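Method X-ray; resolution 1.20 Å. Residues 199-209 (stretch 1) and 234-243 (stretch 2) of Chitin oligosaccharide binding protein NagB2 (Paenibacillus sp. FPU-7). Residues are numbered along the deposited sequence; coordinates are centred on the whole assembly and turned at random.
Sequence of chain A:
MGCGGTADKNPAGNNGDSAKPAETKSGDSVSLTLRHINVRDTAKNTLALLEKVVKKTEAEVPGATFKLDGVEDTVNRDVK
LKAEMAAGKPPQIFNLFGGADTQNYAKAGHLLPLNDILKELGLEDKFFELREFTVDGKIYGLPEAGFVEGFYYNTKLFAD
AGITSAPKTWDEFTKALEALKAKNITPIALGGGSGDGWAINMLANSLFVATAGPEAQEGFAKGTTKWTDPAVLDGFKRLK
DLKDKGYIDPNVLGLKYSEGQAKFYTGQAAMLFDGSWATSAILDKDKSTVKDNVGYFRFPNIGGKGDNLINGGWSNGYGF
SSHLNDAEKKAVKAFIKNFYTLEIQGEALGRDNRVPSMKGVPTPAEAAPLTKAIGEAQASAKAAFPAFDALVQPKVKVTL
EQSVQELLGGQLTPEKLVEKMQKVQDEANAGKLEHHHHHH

Stretch 1, residues 199-209: AINMLANSLFV
Stretch 2 234-243: DGFKRLKDLK

Two helices that pack without a single hydrogen bond between them must rely on buried apolar surface and close fit, and the pair formed by residues 199-209 and 234-243 of NagB2 illustrates how that works. Both stretches are helical throughout, each part of a longer helix, with phi/psi values clustered near -65/-40. Their N-to-C directions differ by 133°, and the axes approach to 8.0 Å. The register is set by Phe208 opposite Gly235, whose CA atoms lie 4.3 Å apart, and by Ala204 opposite Leu239, with CA atoms 6.4 Å apart. Together the stretches bury 419 Å².

Two leucines, one from each helix, cover the most surface by acting as reciprocal knobs. Leu207 points toward the second helix and sits among Gly235, Arg238, Leu239 and Leu242. Its chi1 of -93° lies between wells, with chi2 at 164° (t). Its CD1 lies 3.7 Å from Leu239 CA and 3.9 Å from Gly235 O, so it packs against backbone as well as side chains, while its CD2 lies 3.8 Å from Arg238 CB. Thus Arg238 (chi1 m, chi2 and chi3 t) offers aliphatic carbon to the contact, and its NH2 donates to Asp234 OD1 at 3.2 Å, one turn back; in the salt bridge, Arg238 NE lies 3.2 Å from Asp234 OD2.

Leu239 returns the arrangement in the t,p rotamer, entering the hole formed by Ile200, Leu203, Ala204 and Leu207. Leu239 CD2 meets Ala204 CB at 3.8 Å and Ile200 CG2 at 4.2 Å; Leu239 CD1 lies 4.0 Å from Leu203 CD2. Ile200 is m,t and Leu203 is t,p. The small alanine lines this hole with a single methyl, and Leu242 (m,t) extends the apolar surface, its CD1 4.1 Å from Leu203 CD2.

At the closest backbone approach, the absence of a side chain matters. An ideal CB on Gly235 would point toward the first helix and fall 2.8 Å from Phe208 CA, a clash; glycine therefore permits this spacing. Beside it, Phe236 (chi1 -71°, chi2 -75°) starts sideways, but the end of its side chain comes nearer the first helix. Its CZ reaches Phe208 CD2 at 3.6 Å, and its CE1 lies 4.2 Å from Ala204 CB. Phe208 adopts chi1 67° and chi2 71°, giving an oblique aromatic pair with centroids 5.6 Å apart and planes at 33°. The general lesson is economical: interlocking leucines supply the grip, and glycine supplies the proximity.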

# COMPACT_ATOMS: atom_id res chain seq x y z
N ALA A 199 5.30 -4.42 -6.26
CA ALA A 199 4.27 -5.45 -6.12
C ALA A 199 4.88 -6.77 -5.66
O ALA A 199 4.26 -7.50 -4.88
CB ALA A 199 3.54 -5.62 -7.44
N ILE A 200 6.08 -7.09 -6.15
CA ILE A 200 6.81 -8.24 -5.63
C ILE A 200 7.16 -8.01 -4.17
O ILE A 200 7.08 -8.92 -3.34
CB ILE A 200 8.08 -8.50 -6.46
CG1 ILE A 200 7.76 -8.80 -7.93
CG2 ILE A 200 8.88 -9.67 -5.86
CD1 ILE A 200 8.97 -8.60 -8.86
N ASN A 201 7.54 -6.78 -3.84
CA ASN A 201 7.93 -6.47 -2.47
C ASN A 201 6.79 -6.61 -1.47
O ASN A 201 7.06 -6.78 -0.28
CB ASN A 201 8.58 -5.10 -2.36
CG ASN A 201 10.03 -5.10 -2.86
OD1 ASN A 201 10.68 -6.14 -2.93
ND2 ASN A 201 10.53 -3.92 -3.18
N MET A 202 5.53 -6.53 -1.90
CA MET A 202 4.45 -6.82 -0.95
C MET A 202 4.62 -8.22 -0.40
O MET A 202 4.59 -8.44 0.82
CB MET A 202 3.10 -6.71 -1.67
CG MET A 202 2.68 -5.28 -1.98
SD MET A 202 0.90 -5.15 -2.38
CE MET A 202 0.95 -5.71 -4.09
N LEU A 203 4.80 -9.18 -1.29
CA LEU A 203 4.97 -10.56 -0.89
C LEU A 203 6.29 -10.76 -0.17
O LEU A 203 6.34 -11.45 0.85
CB LEU A 203 4.88 -11.45 -2.13
CG LEU A 203 4.97 -12.95 -1.88
CD1 LEU A 203 3.91 -13.43 -0.89
CD2 LEU A 203 4.84 -13.70 -3.20
N ALA A 204 7.36 -10.17 -0.69
CA ALA A 204 8.67 -10.31 -0.05
C ALA A 204 8.63 -9.78 1.37
O ALA A 204 9.21 -10.40 2.27
CB ALA A 204 9.73 -9.57 -0.87
N ASN A 205 7.97 -8.64 1.59
CA ASN A 205 7.94 -8.03 2.91
C ASN A 205 7.21 -8.91 3.92
O ASN A 205 7.73 -9.15 5.01
CB ASN A 205 7.69 -6.52 2.74
CG ASN A 205 7.49 -5.68 4.01
OD1 ASN A 205 6.72 -4.72 4.03
ND2 ASN A 205 8.02 -6.18 5.13
N SER A 206 6.08 -9.48 3.53
CA SER A 206 5.42 -10.40 4.46
C SER A 206 6.23 -11.67 4.68
O SER A 206 6.20 -12.22 5.78
CB SER A 206 3.97 -10.67 4.06
OG SER A 206 3.14 -9.59 4.43
N LEU A 207 6.97 -12.13 3.66
CA LEU A 207 7.84 -13.29 3.83
C LEU A 207 8.94 -13.02 4.85
O LEU A 207 9.14 -13.81 5.77
CB LEU A 207 8.46 -13.70 2.51
CG LEU A 207 7.68 -14.78 1.77
CD1 LEU A 207 8.12 -14.85 0.31
CD2 LEU A 207 7.88 -16.12 2.44
N PHE A 208 9.67 -11.90 4.71
CA PHE A 208 10.81 -11.70 5.61
C PHE A 208 10.38 -11.28 7.01
O PHE A 208 11.12 -11.52 7.96
CB PHE A 208 11.98 -10.88 5.01
CG PHE A 208 11.71 -9.42 4.71
CD1 PHE A 208 11.55 -8.48 5.72
CD2 PHE A 208 11.76 -8.96 3.40
CE1 PHE A 208 11.39 -7.13 5.41
CE2 PHE A 208 11.60 -7.62 3.10
CZ PHE A 208 11.41 -6.72 4.10
N VAL A 209 9.20 -10.68 7.16
CA VAL A 209 8.69 -10.48 8.51
C VAL A 209 8.24 -11.81 9.10
O VAL A 209 8.46 -12.08 10.29
CB VAL A 209 7.59 -9.39 8.53
CG1 VAL A 209 6.86 -9.36 9.88
CG2 VAL A 209 8.19 -8.01 8.18
N ASP A 234 16.39 -16.03 4.78
CA ASP A 234 15.44 -17.14 4.66
C ASP A 234 14.19 -16.69 3.91
O ASP A 234 13.68 -17.42 3.05
CB ASP A 234 15.09 -17.67 6.05
CG ASP A 234 14.13 -18.85 6.01
OD1 ASP A 234 13.45 -19.10 7.02
OD2 ASP A 234 14.09 -19.57 5.00
N GLY A 235 13.69 -15.49 4.19
CA GLY A 235 12.52 -14.99 3.48
C GLY A 235 12.74 -14.87 1.99
O GLY A 235 11.86 -15.20 1.19
N PHE A 236 13.93 -14.41 1.58
CA PHE A 236 14.22 -14.28 0.16
C PHE A 236 14.47 -15.63 -0.47
O PHE A 236 14.13 -15.82 -1.65
CB PHE A 236 15.39 -13.32 -0.05
CG PHE A 236 15.02 -11.90 0.22
CD1 PHE A 236 14.24 -11.19 -0.67
CD2 PHE A 236 15.38 -11.29 1.41
CE1 PHE A 236 13.86 -9.87 -0.41
CE2 PHE A 236 15.00 -9.98 1.66
CZ PHE A 236 14.24 -9.28 0.75
N LYS A 237 15.03 -16.58 0.28
CA LYS A 237 15.11 -17.95 -0.21
C LYS A 237 13.73 -18.52 -0.50
O LYS A 237 13.52 -19.18 -1.52
CB LYS A 237 15.88 -18.84 0.77
CG LYS A 237 17.38 -18.50 0.79
CD LYS A 237 18.24 -19.43 1.63
CE LYS A 237 17.82 -20.86 1.35
NZ LYS A 237 18.55 -22.00 1.90
N ARG A 238 12.77 -18.29 0.39
CA ARG A 238 11.42 -18.78 0.14
C ARG A 238 10.77 -18.08 -1.05
O ARG A 238 10.05 -18.72 -1.83
CB ARG A 238 10.57 -18.63 1.41
CG ARG A 238 10.97 -19.58 2.55
CD ARG A 238 10.32 -19.17 3.84
NE ARG A 238 10.91 -19.82 5.01
CZ ARG A 238 10.41 -20.84 5.68
NH1 ARG A 238 9.25 -21.39 5.34
NH2 ARG A 238 11.07 -21.28 6.73
N LEU A 239 10.97 -16.77 -1.19
CA LEU A 239 10.43 -16.06 -2.35
C LEU A 239 10.95 -16.67 -3.64
O LEU A 239 10.19 -16.95 -4.57
CB LEU A 239 10.82 -14.58 -2.29
CG LEU A 239 10.32 -13.68 -3.42
CD1 LEU A 239 8.80 -13.57 -3.47
CD2 LEU A 239 10.95 -12.30 -3.28
N LYS A 240 12.26 -16.89 -3.70
CA LYS A 240 12.86 -17.53 -4.87
C LYS A 240 12.28 -18.92 -5.09
O LYS A 240 11.97 -19.29 -6.22
CB LYS A 240 14.38 -17.56 -4.68
CG LYS A 240 15.18 -18.14 -5.83
CD LYS A 240 14.87 -17.48 -7.16
CE LYS A 240 15.74 -18.04 -8.28
NZ LYS A 240 15.43 -17.37 -9.56
N ASP A 241 12.08 -19.69 -4.01
CA ASP A 241 11.55 -21.04 -4.17
C ASP A 241 10.12 -21.02 -4.73
O ASP A 241 9.76 -21.89 -5.52
CB ASP A 241 11.61 -21.83 -2.85
CG ASP A 241 11.48 -23.34 -3.07
OD1 ASP A 241 12.37 -23.93 -3.73
OD2 ASP A 241 10.49 -23.94 -2.59
N LEU A 242 9.32 -20.02 -4.37
CA LEU A 242 7.98 -19.93 -4.94
C LEU A 242 8.03 -19.76 -6.45
O LEU A 242 7.17 -20.27 -7.17
CB LEU A 242 7.24 -18.74 -4.33
CG LEU A 242 6.83 -18.82 -2.86
CD1 LEU A 242 6.24 -17.50 -2.43
CD2 LEU A 242 5.85 -19.96 -2.61
N LYS A 243 8.99 -18.97 -6.94
CA LYS A 243 9.15 -18.81 -8.38
C LYS A 243 9.72 -20.08 -9.02
O LYS A 243 9.22 -20.52 -10.06
CB LYS A 243 10.05 -17.60 -8.65
CG LYS A 243 10.34 -17.25 -10.12
CD LYS A 243 9.14 -16.65 -10.85
CE LYS A 243 9.46 -16.39 -12.32
NZ LYS A 243 9.66 -17.64 -13.12